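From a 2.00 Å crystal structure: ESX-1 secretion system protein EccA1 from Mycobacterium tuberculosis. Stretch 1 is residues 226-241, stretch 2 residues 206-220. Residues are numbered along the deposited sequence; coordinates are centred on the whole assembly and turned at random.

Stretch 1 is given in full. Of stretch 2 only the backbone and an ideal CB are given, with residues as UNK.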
# COMPACT_ATOMS: atom_id res chain seq x y z
N ALA A 226 29.25 1.13 8.23
CA ALA A 226 27.85 1.42 8.58
C ALA A 226 26.90 0.63 7.68
O ALA A 226 25.94 0.04 8.16
CB ALA A 226 27.56 2.92 8.49
N ALA A 227 27.15 0.63 6.37
CA ALA A 227 26.30 -0.08 5.44
C ALA A 227 26.22 -1.57 5.79
O ALA A 227 25.15 -2.17 5.79
CB ALA A 227 26.83 0.09 4.01
N VAL A 228 27.37 -2.16 6.09
CA VAL A 228 27.46 -3.58 6.39
C VAL A 228 26.71 -3.89 7.69
O VAL A 228 26.02 -4.90 7.77
CB VAL A 228 28.95 -4.06 6.48
CG1 VAL A 228 29.06 -5.40 7.21
CG2 VAL A 228 29.58 -4.15 5.10
N ALA A 229 26.83 -3.03 8.70
CA ALA A 229 26.15 -3.23 9.98
C ALA A 229 24.62 -3.23 9.75
O ALA A 229 23.91 -4.10 10.25
CB ALA A 229 26.59 -2.17 11.01
N LEU A 230 24.13 -2.31 8.91
CA LEU A 230 22.70 -2.25 8.62
C LEU A 230 22.22 -3.49 7.83
O LEU A 230 21.14 -4.02 8.08
CB LEU A 230 22.36 -0.94 7.89
CG LEU A 230 22.41 0.33 8.76
CD1 LEU A 230 22.72 1.58 7.93
CD2 LEU A 230 21.13 0.55 9.58
N LEU A 231 23.03 -3.95 6.87
CA LEU A 231 22.69 -5.13 6.07
C LEU A 231 22.77 -6.41 6.89
O LEU A 231 21.93 -7.31 6.74
CB LEU A 231 23.57 -5.21 4.81
CG LEU A 231 23.33 -4.08 3.78
CD1 LEU A 231 24.40 -4.00 2.70
CD2 LEU A 231 21.97 -4.24 3.13
N GLU A 232 23.74 -6.50 7.81
CA GLU A 232 23.78 -7.64 8.75
C GLU A 232 22.54 -7.67 9.64
O GLU A 232 21.97 -8.74 9.90
CB GLU A 232 25.06 -7.61 9.62
CG GLU A 232 26.33 -7.86 8.83
CD GLU A 232 27.64 -7.74 9.61
OE1 GLU A 232 27.66 -7.17 10.72
OE2 GLU A 232 28.67 -8.22 9.09
N TRP A 233 22.11 -6.50 10.09
CA TRP A 233 20.88 -6.41 10.88
C TRP A 233 19.70 -6.90 10.06
O TRP A 233 18.87 -7.68 10.54
CB TRP A 233 20.67 -5.00 11.37
CG TRP A 233 19.40 -4.86 12.11
CD1 TRP A 233 19.19 -5.11 13.45
CD2 TRP A 233 18.09 -4.49 11.58
NE1 TRP A 233 17.88 -4.90 13.78
CE2 TRP A 233 17.17 -4.54 12.70
CE3 TRP A 233 17.61 -4.10 10.33
CZ2 TRP A 233 15.83 -4.24 12.56
CZ3 TRP A 233 16.25 -3.80 10.20
CH2 TRP A 233 15.39 -3.87 11.28
N LEU A 234 19.63 -6.46 8.80
CA LEU A 234 18.54 -6.88 7.89
C LEU A 234 18.55 -8.38 7.63
O LEU A 234 17.49 -9.00 7.67
CB LEU A 234 18.60 -6.16 6.55
CG LEU A 234 17.76 -4.91 6.35
CD1 LEU A 234 18.04 -4.39 4.93
CD2 LEU A 234 16.24 -5.16 6.56
N GLN A 235 19.72 -8.96 7.36
CA GLN A 235 19.79 -10.38 7.07
C GLN A 235 19.39 -11.19 8.30
O GLN A 235 18.81 -12.28 8.17
CB GLN A 235 21.18 -10.80 6.54
CG GLN A 235 21.28 -12.20 5.89
CD GLN A 235 20.27 -12.49 4.75
OE1 GLN A 235 19.63 -11.59 4.15
NE2 GLN A 235 20.11 -13.79 4.45
N THR A 236 19.64 -10.65 9.50
CA THR A 236 19.21 -11.33 10.72
C THR A 236 17.72 -11.23 10.95
O THR A 236 17.10 -12.20 11.32
CB THR A 236 19.93 -10.80 11.96
OG1 THR A 236 21.32 -11.00 11.81
CG2 THR A 236 19.44 -11.50 13.20
N THR A 237 17.14 -10.06 10.71
CA THR A 237 15.78 -9.76 11.09
C THR A 237 14.76 -9.90 9.94
O THR A 237 13.61 -10.20 10.18
CB THR A 237 15.66 -8.33 11.67
OG1 THR A 237 16.06 -7.36 10.69
CG2 THR A 237 16.51 -8.18 12.96
N HIS A 238 15.19 -9.64 8.71
CA HIS A 238 14.30 -9.66 7.54
C HIS A 238 15.08 -10.17 6.35
O HIS A 238 15.31 -9.44 5.39
CB HIS A 238 13.75 -8.26 7.27
CG HIS A 238 12.96 -7.67 8.44
ND1 HIS A 238 11.70 -8.04 8.71
CD2 HIS A 238 13.31 -6.71 9.40
CE1 HIS A 238 11.26 -7.35 9.79
NE2 HIS A 238 12.25 -6.54 10.21
N PRO A 239 15.50 -11.45 6.41
CA PRO A 239 16.38 -11.98 5.37
C PRO A 239 15.76 -12.00 3.98
O PRO A 239 14.56 -12.26 3.83
CB PRO A 239 16.68 -13.41 5.85
CG PRO A 239 15.57 -13.75 6.77
CD PRO A 239 15.15 -12.46 7.41
N GLU A 240 16.60 -11.74 2.98
CA GLU A 240 16.14 -11.57 1.63
C GLU A 240 17.31 -11.80 0.69
O GLU A 240 18.41 -11.36 1.00
CB GLU A 240 15.72 -10.13 1.46
CG GLU A 240 14.39 -9.95 0.84
CD GLU A 240 14.23 -8.53 0.40
OE1 GLU A 240 14.15 -7.61 1.25
OE2 GLU A 240 14.18 -8.36 -0.82
N PRO A 241 17.07 -12.44 -0.47
CA PRO A 241 18.14 -12.58 -1.47
C PRO A 241 18.93 -11.30 -1.78
O PRO A 241 20.14 -11.35 -1.82
CB PRO A 241 17.40 -13.08 -2.71
CG PRO A 241 16.28 -13.89 -2.14
CD PRO A 241 15.86 -13.19 -0.87
N UNK A 206 7.71 -0.20 8.68
CA UNK A 206 8.56 0.22 7.56
C UNK A 206 10.05 -0.15 7.79
O UNK A 206 10.94 0.37 7.13
CB UNK A 206 8.42 1.73 7.35
N UNK A 207 10.29 -1.12 8.68
CA UNK A 207 11.66 -1.46 9.10
C UNK A 207 12.55 -1.85 7.93
O UNK A 207 13.71 -1.48 7.89
CB UNK A 207 11.63 -2.60 10.12
N UNK A 208 12.00 -2.58 6.98
CA UNK A 208 12.80 -3.09 5.87
C UNK A 208 13.31 -1.99 4.93
O UNK A 208 14.52 -1.96 4.61
CB UNK A 208 11.97 -4.10 5.07
N UNK A 209 12.42 -1.10 4.50
CA UNK A 209 12.81 0.03 3.65
C UNK A 209 13.71 0.99 4.41
O UNK A 209 14.67 1.53 3.86
CB UNK A 209 11.57 0.77 3.13
N UNK A 210 13.43 1.22 5.69
CA UNK A 210 14.24 2.12 6.49
C UNK A 210 15.70 1.61 6.51
O UNK A 210 16.63 2.36 6.17
CB UNK A 210 13.68 2.23 7.91
N UNK A 211 15.91 0.35 6.87
CA UNK A 211 17.28 -0.20 6.98
C UNK A 211 17.97 -0.30 5.62
O UNK A 211 19.12 0.05 5.48
CB UNK A 211 17.24 -1.58 7.63
N UNK A 212 17.23 -0.76 4.61
CA UNK A 212 17.77 -0.89 3.27
C UNK A 212 18.26 0.41 2.71
O UNK A 212 19.37 0.50 2.21
CB UNK A 212 16.72 -1.48 2.33
N UNK A 213 17.44 1.44 2.79
CA UNK A 213 17.82 2.73 2.22
C UNK A 213 18.86 3.45 3.06
O UNK A 213 19.71 4.16 2.50
CB UNK A 213 16.58 3.62 2.06
N UNK A 214 18.84 3.27 4.38
CA UNK A 214 19.95 3.76 5.21
C UNK A 214 21.24 3.09 4.77
O UNK A 214 22.26 3.76 4.62
CB UNK A 214 19.69 3.50 6.69
N UNK A 215 21.22 1.77 4.57
CA UNK A 215 22.43 1.03 4.17
C UNK A 215 22.93 1.52 2.83
O UNK A 215 24.14 1.77 2.65
CB UNK A 215 22.16 -0.47 4.11
N UNK A 216 22.01 1.68 1.89
CA UNK A 216 22.39 2.18 0.56
C UNK A 216 22.95 3.61 0.62
O UNK A 216 23.94 3.91 -0.04
CB UNK A 216 21.18 2.14 -0.38
N UNK A 217 22.33 4.48 1.42
CA UNK A 217 22.87 5.83 1.59
C UNK A 217 24.29 5.81 2.17
O UNK A 217 25.17 6.55 1.70
CB UNK A 217 21.95 6.65 2.50
N UNK A 218 24.50 4.99 3.20
CA UNK A 218 25.82 4.91 3.82
C UNK A 218 26.86 4.40 2.85
O UNK A 218 27.98 4.93 2.78
CB UNK A 218 25.78 4.01 5.05
N UNK A 219 26.51 3.36 2.11
CA UNK A 219 27.46 2.78 1.16
C UNK A 219 27.85 3.81 0.08
O UNK A 219 29.01 3.96 -0.23
CB UNK A 219 26.86 1.53 0.51
N UNK A 220 26.87 4.54 -0.46
CA UNK A 220 27.17 5.52 -1.51
C UNK A 220 28.01 6.69 -0.99
O UNK A 220 28.78 7.27 -1.72
CB UNK A 220 25.87 6.05 -2.11

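The backbone of 207–220 forms a helix that runs nearly antiparallel to helix 226–237, at 159°. Position 206 precedes it, with no atom of stretch 1 within 5.5 Å of its ideal CB; it is C206, the N-cap.

At 207 the CA-to-CB bond points toward stretch 1, and the ideal CB already lies 4.0 Å from H238 NE2 and 4.1 Å from W233 CH2. A small side chain suits such a place. It is A207, whose CB meets the edge of the W233 ring.

Position 208 points sideways, near L234 and the imidazole of H238, with the carboxylate of E240 beyond. A long chain, apolar at its base and basic at its tip, would use all of these; lysine or arginine would serve. R208 lays CG over one face of the H238 ring, 3.9 Å from its centroid, and NH2 forms a salt bridge and hydrogen bond with E240 OE1 at 2.7 Å. A water accepts from R208 NE and donates to H238 O and E240 OE1.

Positions 209 (away) and 210 (sideways) are unconstrained by stretch 1; they are A209 and I210.

The ideal CB at 211 points toward stretch 1, 3.5 Å from W233 CZ3 and 3.6 Å from L234 CG, so alanine or glycine fits best. A211 packs against both side chains.

At 212 the bond points away overall, yet the ideal CB is 4.1 Å from L234 CD1. Many apolar side chains could follow. W212 places CZ3 3.9 Å from L231 CD2, while L234 CD1 lies at its ring edge.

Position 213 is out of reach: Y213. At 214, sideways, the ideal CB is 3.8 Å from L230 CD1, favouring an apolar group; L214 helps A211 and the residues at 215 and 218 form the hole that receives L230.

Position 215 points toward stretch 1, its ideal CB 3.8 Å from each of L231 CG, L230 CB and A227 O. Again a small residue suits, and A215 has its CA 4.2 Å from A227 CA.

Position 216 points away; M216 nevertheless brings CE to 4.4 Å from L231 CD1. Position 217, sideways, is A217.

At 218, facing A226 and A227, a flexible chain could run outward; R218 sets CD 3.8 Å from A226 CB. At 219, beside A227 CB, several long chains could reach L231. R219 does so, with L231 CD1 over one face of its guanidinium. Position 220, out of reach, is S220.

Stretch 2 (206-220) CARAIAWYLAMARRS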
# COMPACT_ATOMS: atom_id res chain seq x y z
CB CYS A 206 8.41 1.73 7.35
SG CYS A 206 6.71 2.30 6.96
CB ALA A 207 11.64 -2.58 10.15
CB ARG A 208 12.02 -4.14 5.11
CG ARG A 208 11.78 -5.37 5.97
CD ARG A 208 10.84 -6.33 5.28
NE ARG A 208 11.46 -6.83 4.06
CZ ARG A 208 10.81 -7.26 2.98
NH1 ARG A 208 9.49 -7.22 2.90
NH2 ARG A 208 11.52 -7.70 1.95
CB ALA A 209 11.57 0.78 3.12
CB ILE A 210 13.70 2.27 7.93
CG1 ILE A 210 12.40 3.08 7.94
CG2 ILE A 210 14.74 2.96 8.81
CD1 ILE A 210 11.68 3.09 9.28
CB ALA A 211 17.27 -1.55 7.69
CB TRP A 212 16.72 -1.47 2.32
CG TRP A 212 17.19 -1.55 0.90
CD1 TRP A 212 16.83 -0.72 -0.17
CD2 TRP A 212 18.10 -2.54 0.33
NE1 TRP A 212 17.46 -1.12 -1.32
CE2 TRP A 212 18.24 -2.21 -1.08
CE3 TRP A 212 18.80 -3.64 0.85
CZ2 TRP A 212 19.06 -2.96 -1.93
CZ3 TRP A 212 19.61 -4.38 -0.01
CH2 TRP A 212 19.75 -4.04 -1.37
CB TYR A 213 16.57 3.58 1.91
CG TYR A 213 15.89 3.13 0.64
CD1 TYR A 213 16.43 3.43 -0.62
CD2 TYR A 213 14.73 2.38 0.66
CE1 TYR A 213 15.84 3.00 -1.80
CE2 TYR A 213 14.12 1.94 -0.52
CZ TYR A 213 14.67 2.27 -1.74
OH TYR A 213 14.07 1.84 -2.90
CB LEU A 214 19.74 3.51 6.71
CG LEU A 214 18.81 4.46 7.50
CD1 LEU A 214 18.47 3.89 8.89
CD2 LEU A 214 19.48 5.85 7.63
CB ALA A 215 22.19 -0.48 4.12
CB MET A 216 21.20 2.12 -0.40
CG MET A 216 20.82 0.70 -0.84
SD MET A 216 22.14 -0.23 -1.65
CE MET A 216 22.52 -1.51 -0.45
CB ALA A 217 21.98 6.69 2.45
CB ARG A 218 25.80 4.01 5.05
CG ARG A 218 24.96 4.55 6.18
CD ARG A 218 25.61 5.74 6.83
NE ARG A 218 24.71 6.26 7.84
CZ ARG A 218 24.84 7.43 8.46
NH1 ARG A 218 25.85 8.25 8.18
NH2 ARG A 218 23.95 7.78 9.37
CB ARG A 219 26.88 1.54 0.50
CG ARG A 219 27.77 0.97 -0.60
CD ARG A 219 27.33 -0.41 -1.00
NE ARG A 219 27.80 -1.42 -0.07
CZ ARG A 219 27.38 -2.68 -0.07
NH1 ARG A 219 26.47 -3.10 -0.94
NH2 ARG A 219 27.89 -3.54 0.81
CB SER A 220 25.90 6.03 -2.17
OG SER A 220 25.28 4.96 -2.89
O HOH W 1 14.38 -7.19 4.02
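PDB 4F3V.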